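Local coordinates for protein nigerythrin (Desulfovibrio vulgaris subsp. vulgaris, PDB 1YV1) that reduces hydrogen peroxide at the expense of NADH in vitro, using a non-heme diiron centre and a rubredoxin-like iron centre in each subunit, at residues 5-10 / 142-147; 35-40 / 75-80; 42-47 / 68-73; 149-154 / 177-182; 172-177 / 187-192. All coordinates share one frame; numbering follows the deposited sequence. Where two conformers were deposited one is given.

Contact 1 (5-10 / 142-147); sequences AQVPTV and FTRAKL
Pro8 and Leu147 meet obliquely, the rim of the puckered proline ring lying against the tip of the leucine, with Pro8 CG 3.8 Å from Leu147 CD1. CG of Leu147 stands anti to the carbonyl carbon (chi1 -68°), which carries the branched end out from the helix toward the loop. Proline suits this irregular segment because its ring restricts phi and gives Leu147 a rigid apolar surface. One turn back, the methyl CG2 of Thr143 faces the backbone of Pro8 and Thr9 at longer range, 4.3 Å from Pro8 O.

The 5-10 segment is part of the N-terminal loop before helix 29-56, and with residues 7-10 it comes up to helix 136-161 of the ferritin-like four-helix bundle; its polar groups reach that helix through water. Pro8 O accepts from water 1 at 2.7 Å. The same water receives Arg144 NE at 2.9 Å, approaching at the edge of the guanidinium and in its plane. Arg144 leaves the helix beside its own backbone N and bends at chi2 (-66°), which brings its end nearer the 5-10 segment and lets the chain touch Ile191 and Cys192 of the rubredoxin-like site. A second bridge forms at Val10, whose N donates to water 3 at 3.0 Å. Water 3 in turn donates to Thr143 OG1 at 2.8 Å, while that hydroxyl also bonds to Val139 O within the helix.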
# COMPACT_ATOMS: atom_id res chain seq x y z
N ALA A 5 8.04 -17.49 -14.26
CA ALA A 5 8.90 -18.47 -14.90
C ALA A 5 10.31 -17.90 -15.07
O ALA A 5 11.28 -18.64 -15.20
CB ALA A 5 8.34 -18.86 -16.26
N GLN A 6 10.40 -16.57 -15.06
CA GLN A 6 11.68 -15.91 -15.20
C GLN A 6 11.84 -14.80 -14.17
O GLN A 6 10.86 -14.30 -13.61
CB GLN A 6 11.83 -15.32 -16.60
CG GLN A 6 10.72 -14.36 -17.00
CD GLN A 6 9.44 -15.08 -17.38
OE1 GLN A 6 9.42 -15.88 -18.31
NE2 GLN A 6 8.37 -14.79 -16.65
N VAL A 7 13.09 -14.41 -13.93
CA VAL A 7 13.39 -13.35 -12.97
C VAL A 7 12.90 -12.02 -13.54
O VAL A 7 13.21 -11.67 -14.68
CB VAL A 7 14.91 -13.26 -12.71
CG1 VAL A 7 15.21 -12.14 -11.73
CG2 VAL A 7 15.42 -14.59 -12.17
N PRO A 8 12.13 -11.26 -12.75
CA PRO A 8 11.61 -9.97 -13.22
C PRO A 8 12.71 -8.93 -13.46
O PRO A 8 13.64 -8.79 -12.67
CB PRO A 8 10.65 -9.56 -12.10
CG PRO A 8 11.25 -10.19 -10.89
CD PRO A 8 11.65 -11.56 -11.39
N THR A 9 12.59 -8.22 -14.58
CA THR A 9 13.55 -7.19 -14.96
C THR A 9 12.79 -6.06 -15.63
O THR A 9 11.61 -6.20 -15.95
CB THR A 9 14.57 -7.73 -15.99
OG1 THR A 9 13.89 -8.04 -17.21
CG2 THR A 9 15.27 -8.97 -15.46
N VAL A 10 13.46 -4.94 -15.84
CA VAL A 10 12.82 -3.80 -16.49
C VAL A 10 12.45 -4.18 -17.92
O VAL A 10 11.56 -3.58 -18.52
CB VAL A 10 13.76 -2.56 -16.51
CG1 VAL A 10 14.98 -2.84 -17.38
CG2 VAL A 10 13.00 -1.35 -17.00
N PHE A 142 19.35 -1.01 -9.01
CA PHE A 142 18.13 -0.22 -8.85
C PHE A 142 16.89 -1.07 -9.06
O PHE A 142 15.87 -0.86 -8.40
CB PHE A 142 18.12 0.95 -9.84
CG PHE A 142 19.08 2.06 -9.50
CD1 PHE A 142 19.65 2.82 -10.51
CD2 PHE A 142 19.36 2.38 -8.18
CE1 PHE A 142 20.49 3.89 -10.21
CE2 PHE A 142 20.20 3.45 -7.87
CZ PHE A 142 20.77 4.21 -8.90
N THR A 143 16.96 -2.01 -10.00
CA THR A 143 15.83 -2.89 -10.28
C THR A 143 15.51 -3.76 -9.07
O THR A 143 14.36 -3.88 -8.67
CB THR A 143 16.12 -3.81 -11.48
OG1 THR A 143 16.22 -3.02 -12.67
CG2 THR A 143 15.01 -4.83 -11.65
N ARG A 144 16.54 -4.37 -8.48
CA ARG A 144 16.35 -5.22 -7.32
C ARG A 144 15.75 -4.46 -6.15
O ARG A 144 14.82 -4.94 -5.49
CB ARG A 144 17.68 -5.87 -6.93
CG ARG A 144 18.12 -6.98 -7.88
CD ARG A 144 17.17 -8.16 -7.81
NE ARG A 144 17.39 -9.18 -8.84
CZ ARG A 144 18.43 -10.01 -8.88
NH1 ARG A 144 19.37 -9.97 -7.94
NH2 ARG A 144 18.51 -10.91 -9.84
N ALA A 145 16.27 -3.27 -5.87
CA ALA A 145 15.75 -2.45 -4.78
C ALA A 145 14.29 -2.09 -5.07
O ALA A 145 13.42 -2.25 -4.22
CB ALA A 145 16.59 -1.19 -4.62
N LYS A 146 14.04 -1.62 -6.29
CA LYS A 146 12.69 -1.23 -6.72
C LYS A 146 11.66 -2.34 -6.49
O LYS A 146 10.58 -2.09 -5.95
CB LYS A 146 12.72 -0.84 -8.21
CG LYS A 146 11.37 -0.49 -8.85
CD LYS A 146 10.67 -1.74 -9.38
CE LYS A 146 9.44 -1.40 -10.23
NZ LYS A 146 8.32 -0.82 -9.43
N LEU A 147 12.00 -3.56 -6.89
CA LEU A 147 11.10 -4.69 -6.73
C LEU A 147 10.85 -5.03 -5.27
O LEU A 147 9.73 -5.38 -4.88
CB LEU A 147 11.65 -5.91 -7.47
CG LEU A 147 11.65 -5.78 -8.99
CD1 LEU A 147 12.49 -6.88 -9.62
CD2 LEU A 147 10.22 -5.83 -9.50
O HOH W 1 14.95 -9.33 -10.38
O HOH W 2 17.03 -9.36 -12.08
O HOH W 3 16.25 -4.88 -14.75

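Contact 2 (35-40 / 75-80); sequences AAIAGE and IHIGLE. With FE2 (Fe (II) ion), chain C.
Glu40 and His76 share an iron, and the packing is tightest around them. Glu40 grips the ferrous ion of chain C with both carboxylate oxygens, OE2 at 2.3 Å, and His76 adds ND1. The carboxylate stands almost perpendicular to the imidazole, their planes 89° apart, and meets the ring at its edge; Glu40 OE1 comes to 3.4 Å from His76 CB. A bend at chi2 (-79°) turns the Glu40 carboxylate back to the metal. Behind it, Ile77 CG1 lies 3.4 Å from Glu40 CB, packing hydrocarbon between the backbones. Glu80 stretches out fully beyond CG and slides past Ile37 in the opposite direction, its CB 3.6 Å from Ile37 CG1, so that its carboxylate reaches Ala36, whose small side chain leaves room for it. Tyr123 OH bonds to OE2 of both Glu40 and Glu80.

The fit is looser between the branches Ile37 CG2 and Ile77 CG2, 4.4 Å apart, where loop residues Tyr91, Pro94 and Lys93 close over the isoleucines. Histidine ligation of this iron in the all-ferrous state is consistent with the redox-dependent iron movement known for nigerythrin.

The two helix segments run antiparallel at 160°, their axes 9.3 Å apart. Ala36 packs on helix 104-132 and His76 on helix 136-161, while His76 NE2 is bonded to Cys177 O of the rubredoxin-like part.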
# COMPACT_ATOMS: atom_id res chain seq x y z
N ALA A 35 22.13 9.36 -3.84
CA ALA A 35 20.84 9.82 -3.35
C ALA A 35 20.04 8.63 -2.83
O ALA A 35 19.35 8.73 -1.81
CB ALA A 35 20.07 10.52 -4.47
N ALA A 36 20.14 7.50 -3.53
CA ALA A 36 19.42 6.30 -3.11
C ALA A 36 19.97 5.82 -1.77
O ALA A 36 19.21 5.47 -0.87
CB ALA A 36 19.57 5.22 -4.17
N ILE A 37 21.29 5.80 -1.64
CA ILE A 37 21.91 5.36 -0.39
C ILE A 37 21.45 6.25 0.77
O ILE A 37 21.15 5.75 1.86
CB ILE A 37 23.44 5.39 -0.49
CG1 ILE A 37 23.92 4.26 -1.39
CG2 ILE A 37 24.07 5.26 0.90
CD1 ILE A 37 25.39 4.31 -1.72
N ALA A 38 21.38 7.55 0.53
CA ALA A 38 20.94 8.48 1.56
C ALA A 38 19.51 8.14 1.97
O ALA A 38 19.17 8.12 3.15
CB ALA A 38 21.01 9.92 1.04
N GLY A 39 18.67 7.86 0.97
CA GLY A 39 17.29 7.51 1.24
C GLY A 39 17.17 6.19 1.98
O GLY A 39 16.35 6.04 2.89
N GLU A 40 17.99 5.22 1.58
CA GLU A 40 17.99 3.90 2.20
C GLU A 40 18.45 4.01 3.65
O GLU A 40 17.93 3.32 4.53
CB GLU A 40 18.91 2.94 1.44
CG GLU A 40 18.48 2.61 0.03
CD GLU A 40 17.36 1.58 0.02
OE1 GLU A 40 17.17 0.92 1.05
OE2 GLU A 40 16.70 1.45 -1.03
N ILE A 75 20.63 -4.17 2.98
CA ILE A 75 21.06 -4.98 1.85
C ILE A 75 21.14 -4.07 0.62
O ILE A 75 22.09 -4.14 -0.16
CB ILE A 75 20.06 -6.13 1.58
CG1 ILE A 75 20.14 -7.15 2.72
CG2 ILE A 75 20.36 -6.78 0.24
CD1 ILE A 75 19.07 -8.22 2.67
N HIS A 76 20.14 -3.21 0.46
CA HIS A 76 20.11 -2.28 -0.67
C HIS A 76 21.29 -1.33 -0.60
O HIS A 76 21.92 -1.03 -1.62
CB HIS A 76 18.79 -1.51 -0.67
CG HIS A 76 17.59 -2.38 -0.89
ND1 HIS A 76 16.31 -1.95 -0.62
CD2 HIS A 76 17.49 -3.65 -1.32
CE1 HIS A 76 15.46 -2.93 -0.88
NE2 HIS A 76 16.15 -3.98 -1.31
N ILE A 77 21.60 -0.86 0.60
CA ILE A 77 22.74 0.03 0.80
C ILE A 77 24.03 -0.67 0.38
O ILE A 77 24.89 -0.08 -0.26
CB ILE A 77 22.86 0.46 2.28
CG1 ILE A 77 21.69 1.39 2.64
CG2 ILE A 77 24.18 1.17 2.53
CD1 ILE A 77 21.55 1.67 4.12
N GLY A 78 24.15 -1.95 0.75
CA GLY A 78 25.34 -2.70 0.39
C GLY A 78 25.52 -2.81 -1.11
O GLY A 78 26.63 -2.67 -1.63
N LEU A 79 24.42 -3.07 -1.82
CA LEU A 79 24.47 -3.21 -3.27
C LEU A 79 24.84 -1.90 -3.95
O LEU A 79 25.66 -1.88 -4.87
CB LEU A 79 23.11 -3.67 -3.80
CG LEU A 79 22.58 -5.03 -3.35
CD1 LEU A 79 21.18 -5.25 -3.91
CD2 LEU A 79 23.52 -6.13 -3.81
N GLU A 80 24.24 -0.81 -3.49
CA GLU A 80 24.49 0.50 -4.07
C GLU A 80 25.87 1.05 -3.70
O GLU A 80 26.54 1.67 -4.52
CB GLU A 80 23.37 1.46 -3.65
CG GLU A 80 22.00 0.88 -3.99
CD GLU A 80 20.83 1.70 -3.48
OE1 GLU A 80 20.97 2.41 -2.46
OE2 GLU A 80 19.75 1.61 -4.10
FE FE2 C . 15.42 -0.12 0.08
O HOH W 4 14.46 1.92 0.77

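Contact 3 (42-47 / 68-73); sequences GAHAKY and ATAAAE. With FE2 (Fe (II) ion), chain C; FE2 (Fe (II) ion), chain D.
His44 and Ala70 bring the two antiparallel helix segments very close, their CA atoms 4.6 Å apart, which the small alanine permits. The axes approach to 8.4 Å.

Among the apolar contacts, Ala70 CB packs against Tyr47 CB at 3.9 Å, and the methyl of Thr69, CG2, touches Tyr47 CE1 at 3.4 Å. A beta-branched threonine fits well, since its methyl serves the tyrosine while OG1 bonds back to Leu65 O in its own helix.

Two aromatic edges meet oxygen atoms. His44 holds CG anti to its own N (chi1 178°), swinging the ring across to Ala70 O, which lies near the ring plane at 3.1 Å from CD2. Tyr47 turns its edge to Glu73, with OE2 in the ring plane 3.4 Å from CE1. The phenol OH of Tyr47 is bonded to Glu115, another iron ligand, and the ring stacks edge-to-face on Tyr156.

Metal bonding falls to Glu73, bent at chi2 (-50°). Its OE1 binds the iron of chain C at 2.1 Å and its OE2 the iron of chain D at 2.0 Å. A glutamate bridging two irons from inside a four-helix bundle is characteristic of the diiron sites of the ferritin-like fold, to which the rubrerythrins belong.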
# COMPACT_ATOMS: atom_id res chain seq x y z
N GLY A 42 18.12 6.61 5.51
CA GLY A 42 17.04 7.22 6.26
C GLY A 42 15.97 6.19 6.57
O GLY A 42 15.41 6.17 7.67
N ALA A 43 15.69 5.31 5.61
CA ALA A 43 14.69 4.27 5.79
C ALA A 43 15.10 3.31 6.90
O ALA A 43 14.28 2.92 7.73
CB ALA A 43 14.47 3.51 4.48
N HIS A 44 16.37 2.92 6.91
CA HIS A 44 16.86 2.01 7.93
C HIS A 44 16.71 2.61 9.32
O HIS A 44 16.30 1.93 10.26
CB HIS A 44 18.33 1.65 7.68
CG HIS A 44 18.91 0.74 8.72
ND1 HIS A 44 19.41 1.21 9.91
CD2 HIS A 44 19.01 -0.61 8.76
CE1 HIS A 44 19.79 0.19 10.65
NE2 HIS A 44 19.56 -0.93 9.98
N ALA A 45 17.04 3.89 9.46
CA ALA A 45 16.93 4.57 10.75
C ALA A 45 15.46 4.67 11.14
O ALA A 45 15.09 4.50 12.30
CB ALA A 45 17.54 5.97 10.66
N LYS A 46 14.62 4.96 10.15
CA LYS A 46 13.19 5.09 10.35
C LYS A 46 12.59 3.78 10.86
O LYS A 46 11.91 3.75 11.89
CB LYS A 46 12.54 5.47 9.02
CG LYS A 46 11.04 5.61 9.02
CD LYS A 46 10.58 6.01 7.63
CE LYS A 46 9.07 6.14 7.52
NZ LYS A 46 8.70 6.59 6.15
N TYR A 47 12.86 2.69 10.16
CA TYR A 47 12.32 1.39 10.53
C TYR A 47 12.89 0.89 11.86
O TYR A 47 12.19 0.20 12.61
CB TYR A 47 12.58 0.39 9.40
CG TYR A 47 11.86 0.77 8.12
CD1 TYR A 47 12.24 0.23 6.89
CD2 TYR A 47 10.79 1.68 8.14
CE1 TYR A 47 11.57 0.59 5.71
CE2 TYR A 47 10.13 2.04 6.97
CZ TYR A 47 10.52 1.49 5.76
OH TYR A 47 9.86 1.85 4.61
N ALA A 68 12.98 -6.61 10.06
CA ALA A 68 13.31 -7.33 8.84
C ALA A 68 13.43 -6.36 7.67
O ALA A 68 14.32 -6.50 6.83
CB ALA A 68 12.24 -8.38 8.54
N THR A 69 12.54 -5.37 7.62
CA THR A 69 12.58 -4.41 6.53
C THR A 69 13.80 -3.50 6.68
O THR A 69 14.41 -3.11 5.69
CB THR A 69 11.29 -3.58 6.48
OG1 THR A 69 10.17 -4.47 6.53
CG2 THR A 69 11.22 -2.78 5.18
N ALA A 70 14.17 -3.18 7.91
CA ALA A 70 15.35 -2.35 8.13
C ALA A 70 16.56 -3.11 7.58
O ALA A 70 17.42 -2.53 6.92
CB ALA A 70 15.54 -2.07 9.62
N ALA A 71 16.60 -4.41 7.86
CA ALA A 71 17.69 -5.25 7.38
C ALA A 71 17.69 -5.27 5.85
O ALA A 71 18.74 -5.30 5.21
CB ALA A 71 17.56 -6.65 7.94
N ALA A 72 16.49 -5.25 5.27
CA ALA A 72 16.37 -5.26 3.82
C ALA A 72 16.99 -4.00 3.22
O ALA A 72 17.67 -4.06 2.20
CB ALA A 72 14.90 -5.36 3.41
N GLU A 73 16.77 -2.86 3.87
CA GLU A 73 17.32 -1.62 3.36
C GLU A 73 18.85 -1.63 3.48
O GLU A 73 19.55 -1.00 2.67
CB GLU A 73 16.72 -0.42 4.10
CG GLU A 73 15.19 -0.48 4.29
CD GLU A 73 14.41 -0.78 3.01
OE1 GLU A 73 15.05 -0.99 1.95
OE2 GLU A 73 13.16 -0.79 3.06
FE FE2 C . 15.42 -0.12 0.08
FE FE2 D . 11.86 -0.82 1.51
O HOH W 4 14.46 1.92 0.77
O HOH W 5 12.23 1.41 1.68

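Contact 4 (149-154 / 177-182); sequences ESVHAE and CGYIHK. With FE2 (Fe (II) ion), chain D; FE2 (Fe (II) ion), chain C; FE2 (Fe (II) ion), chain E.
Val151 faces Tyr179 and His152 faces Ile180 where a turn of helix 136-161 meets the loop entering strand 180-182, with CA atoms 6.8 Å and 7.1 Å apart.

The polar link is made by His152. Its NE2 donates to Gly178 O at 2.9 Å and 165°, nearly straight; the oxygen sits in the ring plane, while the donor is tilted 28° from the carbonyl plane. The ring's other nitrogen, ND1, binds the iron of chain D, so the imidazole is held at both ends and its rotation fixed. The carbonyl probably makes ND1 a somewhat stronger donor to the metal. Gly178 has positive phi, a turn conformation that glycine adopts readily and that presents its carbonyl to the ring. Beside this bond, Ile180 CD1 rests 3.9 Å from His152 CD2, an apolar cover for a buried ligand. The compact branched valine packs both methyls on Tyr179, Val151 CG1 3.8 Å from Tyr179 CD1. Anti to the backbone N (chi1 164°), CG1 also touches Ile180 O at the start of the strand.

Glu149, one turn before His152, bridges the two irons, binding the iron of chain D through OE1 at 2.1 Å.

Helix 136-161 also lines the dimer interface, where Ser150 and Glu154 bond to Asn161 of the second subunit. The contact seats the rubredoxin-like part on the bundle, with Ile180 packed against Thr69 of helix 60-87 and against strand 171-173.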
# COMPACT_ATOMS: atom_id res chain seq x y z
N GLU A 149 10.99 -2.90 -2.69
CA GLU A 149 10.21 -1.86 -2.04
C GLU A 149 8.70 -2.05 -2.21
O GLU A 149 7.94 -1.80 -1.27
CB GLU A 149 10.61 -0.47 -2.54
CG GLU A 149 12.10 -0.28 -2.72
CD GLU A 149 12.93 -0.40 -1.45
OE1 GLU A 149 12.47 -1.04 -0.49
OE2 GLU A 149 14.05 0.15 -1.41
N SER A 150 8.24 -2.46 -3.38
CA SER A 150 6.81 -2.65 -3.56
C SER A 150 6.32 -3.83 -2.71
O SER A 150 5.18 -3.83 -2.25
CB SER A 150 6.44 -2.84 -5.04
OG SER A 150 7.10 -3.94 -5.63
N VAL A 151 7.19 -4.81 -2.48
CA VAL A 151 6.84 -5.94 -1.64
C VAL A 151 6.73 -5.43 -0.19
O VAL A 151 5.82 -5.80 0.54
CB VAL A 151 7.90 -7.08 -1.72
CG1 VAL A 151 7.72 -8.06 -0.57
CG2 VAL A 151 7.76 -7.81 -3.05
N HIS A 152 7.67 -4.58 0.21
CA HIS A 152 7.65 -4.00 1.55
C HIS A 152 6.34 -3.23 1.78
O HIS A 152 5.74 -3.32 2.85
CB HIS A 152 8.79 -3.05 1.75
CG HIS A 152 10.16 -3.72 1.67
ND1 HIS A 152 11.34 -3.01 1.57
CD2 HIS A 152 10.51 -5.03 1.68
CE1 HIS A 152 12.36 -3.85 1.52
NE2 HIS A 152 11.88 -5.08 1.58
N ALA A 153 5.92 -2.48 0.77
CA ALA A 153 4.69 -1.71 0.86
C ALA A 153 3.50 -2.62 1.15
O ALA A 153 2.69 -2.33 2.02
CB ALA A 153 4.45 -0.94 -0.43
N GLU A 154 3.41 -3.71 0.41
CA GLU A 154 2.30 -4.64 0.60
C GLU A 154 2.36 -5.26 2.00
O GLU A 154 1.33 -5.41 2.65
CB GLU A 154 2.32 -5.74 -0.46
CG GLU A 154 1.18 -6.74 -0.31
CD GLU A 154 1.22 -7.88 -1.32
OE1 GLU A 154 0.42 -8.82 -1.16
OE2 GLU A 154 2.05 -7.84 -2.26
N CYS A 177 18.34 -9.65 -2.31
CA CYS A 177 17.57 -8.50 -2.79
C CYS A 177 16.70 -7.79 -1.76
O CYS A 177 16.15 -6.73 -2.05
CB CYS A 177 16.70 -8.93 -3.97
SG CYS A 177 15.37 -10.04 -3.50
N GLY A 178 16.54 -8.37 -0.58
CA GLY A 178 15.71 -7.73 0.42
C GLY A 178 14.24 -8.11 0.38
O GLY A 178 13.42 -7.50 1.06
N TYR A 179 13.91 -9.11 -0.42
CA TYR A 179 12.53 -9.57 -0.49
C TYR A 179 12.16 -10.12 0.88
O TYR A 179 13.01 -10.69 1.57
CB TYR A 179 12.41 -10.69 -1.53
CG TYR A 179 11.11 -11.46 -1.47
CD1 TYR A 179 9.92 -10.90 -1.94
CD2 TYR A 179 11.06 -12.75 -0.93
CE1 TYR A 179 8.72 -11.61 -1.88
CE2 TYR A 179 9.87 -13.46 -0.86
CZ TYR A 179 8.70 -12.89 -1.34
OH TYR A 179 7.52 -13.59 -1.30
N ILE A 180 10.91 -9.94 1.28
CA ILE A 180 10.44 -10.44 2.57
C ILE A 180 9.19 -11.27 2.37
O ILE A 180 8.26 -10.84 1.68
CB ILE A 180 10.12 -9.30 3.56
CG1 ILE A 180 11.41 -8.55 3.92
CG2 ILE A 180 9.46 -9.86 4.83
CD1 ILE A 180 11.18 -7.31 4.75
N HIS A 181 9.17 -12.45 2.98
CA HIS A 181 8.02 -13.33 2.90
C HIS A 181 7.48 -13.57 4.30
O HIS A 181 8.24 -13.75 5.25
CB HIS A 181 8.40 -14.67 2.27
CG HIS A 181 7.23 -15.47 1.80
ND1 HIS A 181 6.67 -15.30 0.55
CD2 HIS A 181 6.46 -16.38 2.44
CE1 HIS A 181 5.61 -16.09 0.44
NE2 HIS A 181 5.46 -16.75 1.57
N LYS A 182 6.16 -13.56 4.44
CA LYS A 182 5.53 -13.81 5.73
C LYS A 182 5.05 -15.26 5.74
O LYS A 182 4.22 -15.65 4.92
CB LYS A 182 4.33 -12.88 5.95
CG LYS A 182 3.59 -13.14 7.26
CD LYS A 182 2.47 -12.14 7.48
CE LYS A 182 1.73 -12.40 8.79
NZ LYS A 182 0.97 -13.69 8.76
FE FE2 D . 11.86 -0.82 1.51
FE FE2 C . 15.42 -0.12 0.08
FE FE2 E . 15.90 -12.27 -3.52
O HOH W 4 14.46 1.92 0.77
O HOH W 5 12.23 1.41 1.68

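Contact 5 (172-177 / 187-192); sequences HLCPIC and EKCPIC. With FE2 (Fe (II) ion), chain E.
Cys189 SG is gripped by the iron of chain E at 2.3 Å and by the N-H of Cys192 at 3.5 Å (162°), with a weaker bond from Ile191 N; across the site it lies 3.4 Å from Cys177 SG. Cys174 SG is held in a similar way by Ile176 N, at 3.5 Å. Such N-H groups probably stabilise the negative charge of the thiolates.

The four sulfurs surround the iron in two matching Cys-Pro-Ile-Cys loops, the knuckles of a rubredoxin site. The first cysteine of each, Cys174 and Cys189, extends its sulfur opposite the backbone N (chi1 174° in Cys174), whereas Cys177 and Cys192 place theirs between N and the carbonyl carbon. The isoleucines cross over: Ile176 CB lies 3.8 Å from Cys192 SG, and Ile191 CB 3.7 Å from Cys177 SG. Each thus shields a sulfur of the opposite knuckle with hydrocarbon, while the prolines fit the tight turns.

The first knuckle follows strand 171-173, the middle strand of a small antiparallel sheet, between 180-182 and 200-201. Leu173 packs on helix 60-87, and Ile191 leans on Arg144 and Leu147 of helix 136-161.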
# COMPACT_ATOMS: atom_id res chain seq x y z
N HIS A 172 10.69 -13.95 6.56
CA HIS A 172 11.91 -14.45 5.93
C HIS A 172 12.48 -13.42 4.96
O HIS A 172 11.80 -13.00 4.03
CB HIS A 172 11.61 -15.77 5.23
CG HIS A 172 11.16 -16.85 6.17
ND1 HIS A 172 12.02 -17.49 7.03
CD2 HIS A 172 9.93 -17.36 6.41
CE1 HIS A 172 11.34 -18.35 7.77
NE2 HIS A 172 10.07 -18.29 7.41
N LEU A 173 13.72 -13.04 5.20
CA LEU A 173 14.41 -12.04 4.39
C LEU A 173 15.43 -12.63 3.43
O LEU A 173 16.29 -13.40 3.84
CB LEU A 173 15.12 -11.05 5.31
CG LEU A 173 15.98 -9.97 4.66
CD1 LEU A 173 15.09 -8.97 3.95
CD2 LEU A 173 16.81 -9.26 5.72
N CYS A 174 15.33 -12.26 2.15
CA CYS A 174 16.27 -12.74 1.15
C CYS A 174 17.54 -11.90 1.30
O CYS A 174 17.49 -10.68 1.23
CB CYS A 174 15.71 -12.56 -0.26
SG CYS A 174 16.91 -12.97 -1.54
N PRO A 175 18.70 -12.55 1.50
CA PRO A 175 19.97 -11.85 1.66
C PRO A 175 20.49 -11.14 0.42
O PRO A 175 21.37 -10.28 0.51
CB PRO A 175 20.92 -12.95 2.12
CG PRO A 175 20.39 -14.14 1.37
CD PRO A 175 18.89 -14.01 1.56
N ILE A 176 19.95 -11.51 -0.73
CA ILE A 176 20.40 -10.94 -2.00
C ILE A 176 19.66 -9.68 -2.46
O ILE A 176 20.29 -8.74 -2.94
CB ILE A 176 20.33 -12.01 -3.12
CG1 ILE A 176 21.20 -13.21 -2.74
CG2 ILE A 176 20.79 -11.43 -4.44
CD1 ILE A 176 22.65 -12.87 -2.49
N CYS A 177 18.34 -9.65 -2.31
CA CYS A 177 17.57 -8.50 -2.79
C CYS A 177 16.70 -7.79 -1.76
O CYS A 177 16.15 -6.73 -2.05
CB CYS A 177 16.70 -8.93 -3.97
SG CYS A 177 15.37 -10.04 -3.50
N GLU A 187 9.15 -21.45 -1.65
CA GLU A 187 10.34 -22.24 -1.93
C GLU A 187 11.54 -21.38 -2.29
O GLU A 187 12.68 -21.73 -1.99
CB GLU A 187 10.06 -23.23 -3.06
N LYS A 188 11.29 -20.25 -2.95
CA LYS A 188 12.38 -19.37 -3.35
C LYS A 188 11.93 -17.92 -3.49
O LYS A 188 10.73 -17.63 -3.50
CB LYS A 188 12.99 -19.84 -4.67
CG LYS A 188 12.06 -19.74 -5.86
CD LYS A 188 12.75 -20.20 -7.14
CE LYS A 188 11.83 -20.10 -8.34
NZ LYS A 188 12.47 -20.59 -9.59
N CYS A 189 12.90 -17.03 -3.61
CA CYS A 189 12.63 -15.61 -3.77
C CYS A 189 12.06 -15.34 -5.16
O CYS A 189 12.64 -15.75 -6.17
CB CYS A 189 13.92 -14.82 -3.57
SG CYS A 189 13.72 -13.05 -3.79
N PRO A 190 10.91 -14.65 -5.25
CA PRO A 190 10.31 -14.36 -6.55
C PRO A 190 11.04 -13.27 -7.32
O PRO A 190 10.82 -13.08 -8.52
CB PRO A 190 8.88 -13.96 -6.19
CG PRO A 190 9.08 -13.27 -4.88
CD PRO A 190 10.04 -14.19 -4.15
N ILE A 191 11.92 -12.54 -6.63
CA ILE A 191 12.67 -11.47 -7.26
C ILE A 191 14.00 -11.95 -7.85
O ILE A 191 14.34 -11.58 -8.98
CB ILE A 191 12.94 -10.31 -6.26
CG1 ILE A 191 11.62 -9.63 -5.90
CG2 ILE A 191 13.92 -9.31 -6.87
CD1 ILE A 191 11.74 -8.55 -4.86
N CYS A 192 14.74 -12.76 -7.11
CA CYS A 192 16.04 -13.24 -7.59
C CYS A 192 16.20 -14.76 -7.61
O CYS A 192 17.28 -15.27 -7.95
CB CYS A 192 17.17 -12.62 -6.77
SG CYS A 192 17.28 -13.24 -5.07
FE FE2 E . 15.90 -12.27 -3.52

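From the N terminus, contact 1 opens first and closes the longest loop, fastening the leading segment to helix 136-161 after three bundle helices have passed. Contact 2 lies within that loop and contact 3 within contact 2; both zip helix 29-56 to helix 60-87, like successive rungs of one hairpin, and meet at the iron of chain C. Contacts 4 and 5 follow after contact 1 has closed, and they cross, sharing Cys177. Contact 4 ties helix 136-161, one of the four that supply iron ligands, to the rubredoxin-like part, whose two knuckles contact 5 joins. This docking sets the rubredoxin-like iron close to the diiron pair.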